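D-mannose isomerase (PDB 5X32) catalyses the reversible isomerization of D-mannose to D-fructose and, with lower efficiency, also isomerizes D-lyxose. Local coordinates at residues G81-Y84 with L85-H89; F58-N61 with F62-Y66; Y122-A125 with L126-G129; E17-M20 with A21-P25. All coordinates share one frame; numbering follows the deposited sequence.

Interaction 1. Residues G81-Y84 with L85-H89; sequences GIQY and LRQRH
The amides of Leu85, Arg86 and Gln87 bond back to the carbonyls of Gly81, Ile82 and Gln83 in regular helical order, four residues apart. The pattern then widens: Tyr84 O receives Arg88 N at 3.1 Å, with the donor 40° out of the carbonyl plane, and a weak second bond from His89 N at 3.4 Å. This pi-type turn is the C-terminal end of helix 72-89, which packs against helices 52-69 and 112-127 in the alpha/alpha barrel of the N-acylglucosamine 2-epimerase family. A chi1 of -170° swings the Tyr84 ring to the carbonyl side, where it lies alongside Arg88. There Arg88 CB sits over one face in a CH-pi contact, 4.0 Å from the centroid of the Tyr84 ring, and Arg88 CG reaches 3.7 Å from Tyr84 CZ. The guanidinium hydrogen-bonds to Asn105 OD1 and Gly102 O. His89 meets the ring obliquely, its CD2 3.5 Å from Tyr84 CE2 and the planes 76° apart, while His89 ND1 bonds to Val97 O. Without this ring, an alanine here is likely to leave a gap beside the Arg88 methylenes and the His89 imidazole. Ile82 CG2 rests 4.1 Å from Arg86 CG.

Interaction 2. Residues F58-N61 with F62-Y66; sequences FIFN and FAQAY
Phe62 begins by returning its amide to Phe58, with Phe62 N 3.0 Å from Phe58 O. The two side chains run side by side, pointing the same way, Phe58 CD1 standing 4.1 Å from Phe62 CE2, and the ring of Phe34 meets both rings. Ala63 follows with a bond from its N to Ile59 O, and its CB packs on Asn124 of helix 112-127. Gln64 carries the main side-chain contact. Gln64 N bonds to Phe60 O, while Gln64 CG lies over one face of the Phe60 ring, 3.5 Å from the centroid, as a CH-pi contact. The Gln64 chain bends at chi2 (-62°), which folds the carboxamide back beside the ring, their planes 20° apart, where NE2 probably hydrogen-bonds to Asn124 OD1. Helix 52-69 thus joins a helical neighbour in the family's alpha/alpha barrel through a probable polar bond set beside an aromatic ring. The same Phe60 ring meets Tyr379 edge-to-face, and the Phe60 side chain is about 8 Å from that of His380, the probable proton donor/acceptor. Ala65 N then bonds to Asn61 O at 2.9 Å. The Asn61 side chain packs on Tyr379 and Met382, and its ND2 bonds to Thr377 O. At Tyr66 the backbone bond returns to Phe62 O, and the Tyr66 side chain packs on Ile128 and Lys75.

Interaction 3. Residues Y122-A125 with L126-G129; sequences YSNA and LQIG
Leu126 N and Gln127 N close helical turns onto Tyr122 O and Ser123 O, both at 2.9 Å, and Ile128 N reaches Asn124 O at 3.0 Å with a weak second bond to Ala125 O. Helix 112-127 stops here in a Schellman motif: Gly129, at a positive phi of 106°, is the C-prime residue, with Gly129 N bonded to Leu126 O and Leu130 N turned back to Ala125 O. Gln127 runs alongside Asn124; its chain is extended beyond CG and brings NE2 to 3.9 Å from Asn124 OD1, with the two amide planes nearly perpendicular, 89° apart. That oxygen is probably engaged by Gln64 NE2, and Asn124 ND2 bonds to Leu120 O; the two partners would set the turn of the carboxamide. Cut back to an alanine here, the Gln127 chain would no longer flank the Asn124 amide, and a gap would probably open toward Gln64. Ile128 places CG1 between its own N and carbonyl carbon (chi1 58°), bringing it against Asn124 O and Ala125 O. Around this helix end, Asn124 and Gln127 look to helix 52-69, Ala125 and Ile128 to helix 72-89, Ser123 and Leu126 to helices 133-147 and 173-190, and the Tyr122 hydroxyl bonds to that of Tyr96.

Interaction 4. Residues E17-M20 with A21-P25; sequences EKTM and AFYFP
Thr19 and Tyr23 lie side by side and point the same way, the methyl CG2 of Thr19 approaching Tyr23 CE2 at 4.0 Å. The threonine hydroxyl bonds back to His15 O. On the Tyr23 ring, one face is met by Phe22 CD2, 3.7 Å above the plane and over its centre, while Tyr23 CD2 lies at the edge of the Phe22 ring, in its plane. Tyr23 OH bonds to Ser372 OG, and its ring meets those of Phe58 and Phe38 edge-to-face. Met20, bent at chi2 and chi3, lays its methyl CE against Phe62 and Ala65, and its side chain also packs on Met382. Its carbonyl gathers the last amides of the helix: Met20 O accepts Phe24 N at 2.9 Å and, weakly, Tyr23 N at 3.1 Å. Phe24 CB lies near Met20 O, and with CG anti to the backbone N (chi1 -168°) the ring extends beyond the first segment to Tyr74. Pro25 CB, following a cis peptide, stands over the centre of its face. Phe24 is the first residue to leave helical angles, marking the C-terminal end of helix 9-23. This helix packs against helices 52-69 and 379-390 of the alpha/alpha barrel, and the Tyr23 side chain is about 9 Å from that of His380, probably a catalytic proton donor/acceptor.

From the N terminus the contacts come in the order interaction 4, 2, 1 and 3. Each is a local turn within or at the end of one helix, so none closes a long loop, and none nests in or crosses another. Interaction 4, at the end of helix 9-23, touches interaction 2 through Met20 on Ala65 and Phe24 on Phe62. Residues 58-66 occupy helix 52-69 and are the hub: Ile59 meets Gly81, Ile82 and Leu85 of interaction 1 on helix 72-89, and Phe60, Ala63 and Tyr66 pack on interaction 3 on helix 112-127. Interactions 1 and 3 touch directly through Leu85 with Tyr122 and Ile82 with Ala125, whereas interaction 4 reaches neither.

Interaction 1. Residues G81-Y84 with L85-H89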
loop_
_atom_site.group_PDB
_atom_site.type_symbol
_atom_site.label_atom_id
_atom_site.label_comp_id
_atom_site.label_asym_id
_atom_site.label_seq_id
_atom_site.Cartn_x
_atom_site.Cartn_y
_atom_site.Cartn_z
ATOM N N GLY A 81 -1.236 19.017 -0.590
ATOM C CA GLY A 81 -0.554 17.892 -1.195
ATOM C C GLY A 81 -0.829 17.752 -2.670
ATOM O O GLY A 81 0.099 17.563 -3.455
ATOM N N ILE A 82 -2.097 17.874 -3.054
ATOM C CA ILE A 82 -2.472 17.797 -4.459
ATOM C C ILE A 82 -1.762 18.889 -5.270
ATOM O O ILE A 82 -1.286 18.646 -6.387
ATOM C CB ILE A 82 -3.981 17.944 -4.644
ATOM C CG1 ILE A 82 -4.727 16.819 -3.942
ATOM C CG2 ILE A 82 -4.323 17.890 -6.115
ATOM C CD1 ILE A 82 -4.540 15.477 -4.625
ATOM N N GLN A 83 -1.666 20.081 -4.692
ATOM C CA GLN A 83 -0.995 21.182 -5.372
ATOM C C GLN A 83 0.456 20.812 -5.633
ATOM O O GLN A 83 0.948 20.953 -6.758
ATOM C CB GLN A 83 -1.094 22.471 -4.550
ATOM C CG GLN A 83 -2.462 23.112 -4.610
ATOM C CD GLN A 83 -2.620 24.240 -3.610
ATOM O OE1 GLN A 83 -1.647 24.692 -3.002
ATOM N NE2 GLN A 83 -3.858 24.693 -3.424
ATOM N N TYR A 84 1.134 20.302 -4.610
ATOM C CA TYR A 84 2.531 19.904 -4.799
ATOM C C TYR A 84 2.656 18.801 -5.846
ATOM O O TYR A 84 3.630 18.737 -6.604
ATOM C CB TYR A 84 3.126 19.399 -3.509
ATOM C CG TYR A 84 4.614 19.193 -3.564
ATOM C CD1 TYR A 84 5.485 20.265 -3.495
ATOM C CD2 TYR A 84 5.149 17.917 -3.733
ATOM C CE1 TYR A 84 6.852 20.072 -3.538
ATOM C CE2 TYR A 84 6.510 17.714 -3.786
ATOM C CZ TYR A 84 7.360 18.792 -3.686
ATOM O OH TYR A 84 8.720 18.583 -3.744
ATOM N N LEU A 85 1.675 17.912 -5.862
ATOM C CA LEU A 85 1.718 16.798 -6.785
ATOM C C LEU A 85 1.713 17.341 -8.198
ATOM O O LEU A 85 2.562 16.986 -9.017
ATOM C CB LEU A 85 0.537 15.847 -6.552
ATOM C CG LEU A 85 0.449 14.650 -7.501
ATOM C CD1 LEU A 85 1.713 13.803 -7.455
ATOM C CD2 LEU A 85 -0.766 13.796 -7.162
ATOM N N ARG A 86 0.792 18.262 -8.459
ATOM C CA ARG A 86 0.546 18.693 -9.830
ATOM C C ARG A 86 1.514 19.758 -10.344
ATOM O O ARG A 86 1.788 19.826 -11.540
ATOM C CB ARG A 86 -0.877 19.210 -9.947
ATOM C CG ARG A 86 -1.906 18.252 -9.421
ATOM C CD ARG A 86 -3.189 18.454 -10.148
ATOM N NE ARG A 86 -3.026 18.025 -11.524
ATOM C CZ ARG A 86 -3.586 18.629 -12.557
ATOM N NH1 ARG A 86 -4.337 19.709 -12.361
ATOM N NH2 ARG A 86 -3.374 18.160 -13.779
ATOM N N GLN A 87 2.055 20.571 -9.456
ATOM C CA GLN A 87 2.911 21.667 -9.913
ATOM C C GLN A 87 4.394 21.339 -9.876
ATOM O O GLN A 87 5.184 21.921 -10.628
ATOM C CB GLN A 87 2.621 22.919 -9.093
ATOM C CG GLN A 87 1.133 23.210 -9.057
ATOM C CD GLN A 87 0.767 24.364 -8.156
ATOM O OE1 GLN A 87 1.624 24.953 -7.488
ATOM N NE2 GLN A 87 -0.526 24.682 -8.112
ATOM N N ARG A 88 4.771 20.409 -9.005
ATOM C CA ARG A 88 6.175 20.070 -8.846
ATOM C C ARG A 88 6.470 18.700 -9.434
ATOM O O ARG A 88 7.488 18.530 -10.118
ATOM C CB ARG A 88 6.576 20.123 -7.372
ATOM C CG ARG A 88 8.028 19.825 -7.138
ATOM C CD ARG A 88 8.889 20.619 -8.064
ATOM N NE ARG A 88 10.311 20.408 -7.837
ATOM C CZ ARG A 88 11.038 19.598 -8.594
ATOM N NH1 ARG A 88 10.453 18.954 -9.599
ATOM N NH2 ARG A 88 12.336 19.437 -8.361
ATOM N N HIS A 89 5.603 17.724 -9.150
ATOM C CA HIS A 89 5.855 16.354 -9.590
ATOM C C HIS A 89 5.422 16.136 -11.024
ATOM O O HIS A 89 6.108 15.437 -11.785
ATOM C CB HIS A 89 5.160 15.321 -8.677
ATOM C CG HIS A 89 5.971 14.953 -7.478
ATOM N ND1 HIS A 89 7.057 14.111 -7.548
ATOM C CD2 HIS A 89 5.853 15.309 -6.179
ATOM C CE1 HIS A 89 7.585 13.976 -6.344
ATOM N NE2 HIS A 89 6.874 14.695 -5.495
#

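Interaction 2. Residues F58-N61 with F62-Y66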
loop_
_atom_site.group_PDB
_atom_site.type_symbol
_atom_site.label_atom_id
_atom_site.label_comp_id
_atom_site.label_asym_id
_atom_site.label_seq_id
_atom_site.Cartn_x
_atom_site.Cartn_y
_atom_site.Cartn_z
ATOM N N PHE A 58 0.789 10.727 1.339
ATOM C CA PHE A 58 0.356 11.723 2.331
ATOM C C PHE A 58 -0.998 12.304 1.938
ATOM O O PHE A 58 -1.840 12.603 2.797
ATOM C CB PHE A 58 1.386 12.846 2.476
ATOM C CG PHE A 58 2.417 12.584 3.540
ATOM C CD1 PHE A 58 2.041 12.433 4.864
ATOM C CD2 PHE A 58 3.755 12.478 3.219
ATOM C CE1 PHE A 58 2.975 12.192 5.844
ATOM C CE2 PHE A 58 4.696 12.245 4.201
ATOM C CZ PHE A 58 4.304 12.100 5.514
ATOM N N ILE A 59 -1.228 12.387 0.633
ATOM C CA ILE A 59 -2.518 12.822 0.137
ATOM C C ILE A 59 -3.560 11.829 0.593
ATOM O O ILE A 59 -4.589 12.227 1.153
ATOM C CB ILE A 59 -2.528 12.958 -1.390
ATOM C CG1 ILE A 59 -1.765 14.233 -1.780
ATOM C CG2 ILE A 59 -3.961 13.020 -1.918
ATOM C CD1 ILE A 59 -1.465 14.353 -3.242
ATOM N N PHE A 60 -3.270 10.541 0.425
ATOM C CA PHE A 60 -4.154 9.517 0.971
ATOM C C PHE A 60 -4.413 9.708 2.480
ATOM O O PHE A 60 -5.563 9.650 2.930
ATOM C CB PHE A 60 -3.563 8.123 0.720
ATOM C CG PHE A 60 -4.357 7.020 1.333
ATOM C CD1 PHE A 60 -4.131 6.623 2.638
ATOM C CD2 PHE A 60 -5.365 6.402 0.616
ATOM C CE1 PHE A 60 -4.890 5.616 3.199
ATOM C CE2 PHE A 60 -6.118 5.395 1.175
ATOM C CZ PHE A 60 -5.880 5.000 2.460
ATOM N N ASN A 61 -3.346 9.944 3.246
ATOM C CA ASN A 61 -3.467 10.170 4.682
ATOM C C ASN A 61 -4.500 11.223 5.003
ATOM O O ASN A 61 -5.520 10.954 5.645
ATOM C CB ASN A 61 -2.147 10.649 5.285
ATOM C CG ASN A 61 -1.153 9.543 5.519
ATOM O OD1 ASN A 61 -1.213 8.470 4.895
ATOM N ND2 ASN A 61 -0.206 9.803 6.429
ATOM N N PHE A 62 -4.247 12.432 4.512
ATOM C CA PHE A 62 -5.036 13.575 4.960
ATOM C C PHE A 62 -6.442 13.504 4.394
ATOM O O PHE A 62 -7.403 13.882 5.066
ATOM C CB PHE A 62 -4.353 14.882 4.576
ATOM C CG PHE A 62 -3.110 15.151 5.371
ATOM C CD1 PHE A 62 -3.186 15.401 6.731
ATOM C CD2 PHE A 62 -1.868 15.142 4.763
ATOM C CE1 PHE A 62 -2.049 15.647 7.474
ATOM C CE2 PHE A 62 -0.729 15.373 5.492
ATOM C CZ PHE A 62 -0.818 15.637 6.855
ATOM N N ALA A 63 -6.573 12.978 3.180
ATOM C CA ALA A 63 -7.900 12.820 2.601
ATOM C C ALA A 63 -8.744 11.851 3.424
ATOM O O ALA A 63 -9.848 12.188 3.845
ATOM C CB ALA A 63 -7.805 12.364 1.170
ATOM N N GLN A 64 -8.209 10.657 3.669
ATOM C CA GLN A 64 -8.923 9.650 4.455
ATOM C C GLN A 64 -9.275 10.173 5.862
ATOM O O GLN A 64 -10.396 9.950 6.372
ATOM C CB GLN A 64 -8.082 8.384 4.550
ATOM C CG GLN A 64 -7.985 7.603 3.251
ATOM C CD GLN A 64 -9.322 7.119 2.787
ATOM O OE1 GLN A 64 -10.107 6.581 3.570
ATOM N NE2 GLN A 64 -9.608 7.323 1.510
ATOM N N ALA A 65 -8.340 10.905 6.468
ATOM C CA ALA A 65 -8.594 11.467 7.788
ATOM C C ALA A 65 -9.727 12.486 7.716
ATOM O O ALA A 65 -10.547 12.590 8.619
ATOM C CB ALA A 65 -7.346 12.103 8.353
ATOM N N TYR A 66 -9.776 13.242 6.629
ATOM C CA TYR A 66 -10.842 14.216 6.493
ATOM C C TYR A 66 -12.180 13.528 6.287
ATOM O O TYR A 66 -13.197 13.950 6.828
ATOM C CB TYR A 66 -10.566 15.179 5.342
ATOM C CG TYR A 66 -11.763 16.034 4.999
ATOM C CD1 TYR A 66 -12.127 17.109 5.813
ATOM C CD2 TYR A 66 -12.524 15.771 3.867
ATOM C CE1 TYR A 66 -13.218 17.885 5.508
ATOM C CE2 TYR A 66 -13.615 16.544 3.552
ATOM C CZ TYR A 66 -13.959 17.602 4.373
ATOM O OH TYR A 66 -15.054 18.373 4.056
#

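Interaction 3. Residues Y122-A125 with L126-G129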
loop_
_atom_site.group_PDB
_atom_site.type_symbol
_atom_site.label_atom_id
_atom_site.label_comp_id
_atom_site.label_asym_id
_atom_site.label_seq_id
_atom_site.Cartn_x
_atom_site.Cartn_y
_atom_site.Cartn_z
ATOM N N TYR A 122 -5.472 10.856 -6.697
ATOM C CA TYR A 122 -6.550 11.590 -7.381
ATOM C C TYR A 122 -7.930 11.099 -6.956
ATOM O O TYR A 122 -8.825 11.932 -6.785
ATOM C CB TYR A 122 -6.411 11.521 -8.916
ATOM C CG TYR A 122 -5.266 12.373 -9.427
ATOM C CD1 TYR A 122 -4.795 13.434 -8.672
ATOM C CD2 TYR A 122 -4.624 12.086 -10.628
ATOM C CE1 TYR A 122 -3.744 14.208 -9.104
ATOM C CE2 TYR A 122 -3.567 12.858 -11.073
ATOM C CZ TYR A 122 -3.131 13.923 -10.304
ATOM O OH TYR A 122 -2.074 14.708 -10.709
ATOM N N SER A 123 -8.096 9.781 -6.751
ATOM C CA SER A 123 -9.360 9.266 -6.223
ATOM C C SER A 123 -9.687 9.996 -4.938
ATOM O O SER A 123 -10.760 10.578 -4.796
ATOM C CB SER A 123 -9.302 7.764 -5.932
ATOM O OG SER A 123 -9.032 7.005 -7.090
ATOM N N ASN A 124 -8.725 10.038 -4.028
ATOM C CA ASN A 124 -9.006 10.669 -2.748
ATOM C C ASN A 124 -9.334 12.164 -2.887
ATOM O O ASN A 124 -10.240 12.694 -2.199
ATOM C CB ASN A 124 -7.839 10.433 -1.800
ATOM C CG ASN A 124 -7.918 9.067 -1.153
ATOM O OD1 ASN A 124 -8.544 8.906 -0.105
ATOM N ND2 ASN A 124 -7.331 8.057 -1.806
ATOM N N ALA A 125 -8.620 12.832 -3.793
ATOM C CA ALA A 125 -8.928 14.222 -4.120
ATOM C C ALA A 125 -10.394 14.344 -4.516
ATOM O O ALA A 125 -11.118 15.197 -4.006
ATOM C CB ALA A 125 -8.031 14.734 -5.237
ATOM N N LEU A 126 -10.819 13.490 -5.438
ATOM C CA LEU A 126 -12.197 13.499 -5.892
ATOM C C LEU A 126 -13.179 13.321 -4.744
ATOM O O LEU A 126 -14.126 14.105 -4.628
ATOM C CB LEU A 126 -12.437 12.410 -6.936
ATOM C CG LEU A 126 -13.859 12.402 -7.493
ATOM C CD1 LEU A 126 -14.080 13.639 -8.300
ATOM C CD2 LEU A 126 -14.137 11.169 -8.318
ATOM N N GLN A 127 -12.945 12.324 -3.887
ATOM C CA GLN A 127 -13.931 12.027 -2.858
ATOM C C GLN A 127 -13.990 13.150 -1.849
ATOM O O GLN A 127 -14.978 13.236 -1.137
ATOM C CB GLN A 127 -13.660 10.737 -2.087
ATOM C CG GLN A 127 -12.751 9.775 -2.766
ATOM C CD GLN A 127 -12.932 8.347 -2.267
ATOM O OE1 GLN A 127 -13.934 7.673 -2.554
ATOM N NE2 GLN A 127 -12.077 7.972 -1.326
ATOM N N ILE A 128 -12.928 13.955 -1.709
ATOM C CA ILE A 128 -13.056 15.133 -0.828
ATOM C C ILE A 128 -13.537 16.409 -1.582
ATOM O O ILE A 128 -13.546 17.524 -1.033
ATOM C CB ILE A 128 -11.738 15.481 -0.069
ATOM C CG1 ILE A 128 -10.557 15.742 -1.008
ATOM C CG2 ILE A 128 -11.370 14.391 0.903
ATOM C CD1 ILE A 128 -9.306 16.267 -0.282
ATOM N N GLY A 129 -13.944 16.231 -2.834
ATOM C CA GLY A 129 -14.686 17.244 -3.559
ATOM C C GLY A 129 -13.972 18.025 -4.649
ATOM O O GLY A 129 -14.537 18.967 -5.215
#

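Interaction 4. Residues E17-M20 with A21-P25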
loop_
_atom_site.group_PDB
_atom_site.type_symbol
_atom_site.label_atom_id
_atom_site.label_comp_id
_atom_site.label_asym_id
_atom_site.label_seq_id
_atom_site.Cartn_x
_atom_site.Cartn_y
_atom_site.Cartn_z
ATOM N N GLU A 17 -5.900 8.241 15.147
ATOM C CA GLU A 17 -5.767 9.638 15.548
ATOM C C GLU A 17 -4.364 9.906 16.101
ATOM O O GLU A 17 -3.770 10.963 15.825
ATOM C CB GLU A 17 -6.854 10.024 16.566
ATOM C CG GLU A 17 -6.541 11.269 17.364
ATOM C CD GLU A 17 -7.606 11.598 18.406
ATOM O OE1 GLU A 17 -7.734 10.855 19.414
ATOM O OE2 GLU A 17 -8.342 12.587 18.201
ATOM N N LYS A 18 -3.785 8.922 16.786
ATOM C CA LYS A 18 -2.472 9.165 17.380
ATOM C C LYS A 18 -1.395 9.108 16.274
ATOM O O LYS A 18 -0.389 9.873 16.298
ATOM C CB LYS A 18 -2.194 8.176 18.528
ATOM C CG LYS A 18 -0.953 8.534 19.376
ATOM C CD LYS A 18 -0.691 7.538 20.532
ATOM C CE LYS A 18 0.384 8.050 21.529
ATOM N NZ LYS A 18 -0.139 8.943 22.632
ATOM N N THR A 19 -1.650 8.290 15.253
ATOM C CA THR A 19 -0.721 8.237 14.134
ATOM C C THR A 19 -0.760 9.530 13.328
ATOM O O THR A 19 0.278 10.058 12.938
ATOM C CB THR A 19 -1.017 7.051 13.216
ATOM O OG1 THR A 19 -0.701 5.844 13.918
ATOM C CG2 THR A 19 -0.183 7.123 11.934
ATOM N N MET A 20 -1.959 10.048 13.111
ATOM C CA MET A 20 -2.134 11.308 12.408
ATOM C C MET A 20 -1.375 12.392 13.161
ATOM O O MET A 20 -0.695 13.236 12.553
ATOM C CB MET A 20 -3.616 11.667 12.285
ATOM C CG MET A 20 -4.335 10.983 11.148
ATOM S SD MET A 20 -3.542 11.315 9.572
ATOM C CE MET A 20 -4.076 12.997 9.261
ATOM N N ALA A 21 -1.484 12.344 14.491
ATOM C CA ALA A 21 -0.872 13.369 15.330
ATOM C C ALA A 21 0.651 13.316 15.282
ATOM O O ALA A 21 1.292 14.327 15.538
ATOM C CB ALA A 21 -1.357 13.251 16.738
ATOM N N PHE A 22 1.240 12.145 15.017
ATOM C CA PHE A 22 2.706 12.090 14.838
ATOM C C PHE A 22 3.179 12.876 13.612
ATOM O O PHE A 22 4.265 13.450 13.641
ATOM C CB PHE A 22 3.223 10.650 14.725
ATOM C CG PHE A 22 4.674 10.553 14.279
ATOM C CD1 PHE A 22 5.705 10.691 15.187
ATOM C CD2 PHE A 22 4.996 10.325 12.946
ATOM C CE1 PHE A 22 7.030 10.599 14.776
ATOM C CE2 PHE A 22 6.317 10.242 12.528
ATOM C CZ PHE A 22 7.331 10.373 13.446
ATOM N N TYR A 23 2.392 12.866 12.533
ATOM C CA TYR A 23 2.795 13.480 11.253
ATOM C C TYR A 23 2.331 14.945 11.111
ATOM O O TYR A 23 2.990 15.767 10.466
ATOM C CB TYR A 23 2.252 12.660 10.055
ATOM C CG TYR A 23 2.894 11.302 9.815
ATOM C CD1 TYR A 23 4.148 11.195 9.222
ATOM C CD2 TYR A 23 2.226 10.127 10.133
ATOM C CE1 TYR A 23 4.741 9.950 8.989
ATOM C CE2 TYR A 23 2.806 8.860 9.898
ATOM C CZ TYR A 23 4.060 8.781 9.325
ATOM O OH TYR A 23 4.630 7.549 9.084
ATOM N N PHE A 24 1.175 15.249 11.691
ATOM C CA PHE A 24 0.571 16.577 11.608
ATOM C C PHE A 24 0.873 17.357 12.890
ATOM O O PHE A 24 0.742 16.804 13.991
ATOM C CB PHE A 24 -0.940 16.462 11.375
ATOM C CG PHE A 24 -1.603 17.755 10.987
ATOM C CD1 PHE A 24 -1.400 18.315 9.731
ATOM C CD2 PHE A 24 -2.450 18.401 11.875
ATOM C CE1 PHE A 24 -2.012 19.506 9.375
ATOM C CE2 PHE A 24 -3.072 19.590 11.525
ATOM C CZ PHE A 24 -2.851 20.146 10.272
ATOM N N PRO A 25 1.309 18.631 12.754
ATOM C CA PRO A 25 1.481 19.377 11.498
ATOM C C PRO A 25 2.917 19.398 10.966
ATOM O O PRO A 25 3.186 20.122 9.998
ATOM C CB PRO A 25 1.075 20.788 11.898
ATOM C CG PRO A 25 1.651 20.883 13.296
ATOM C CD PRO A 25 1.465 19.521 13.921
#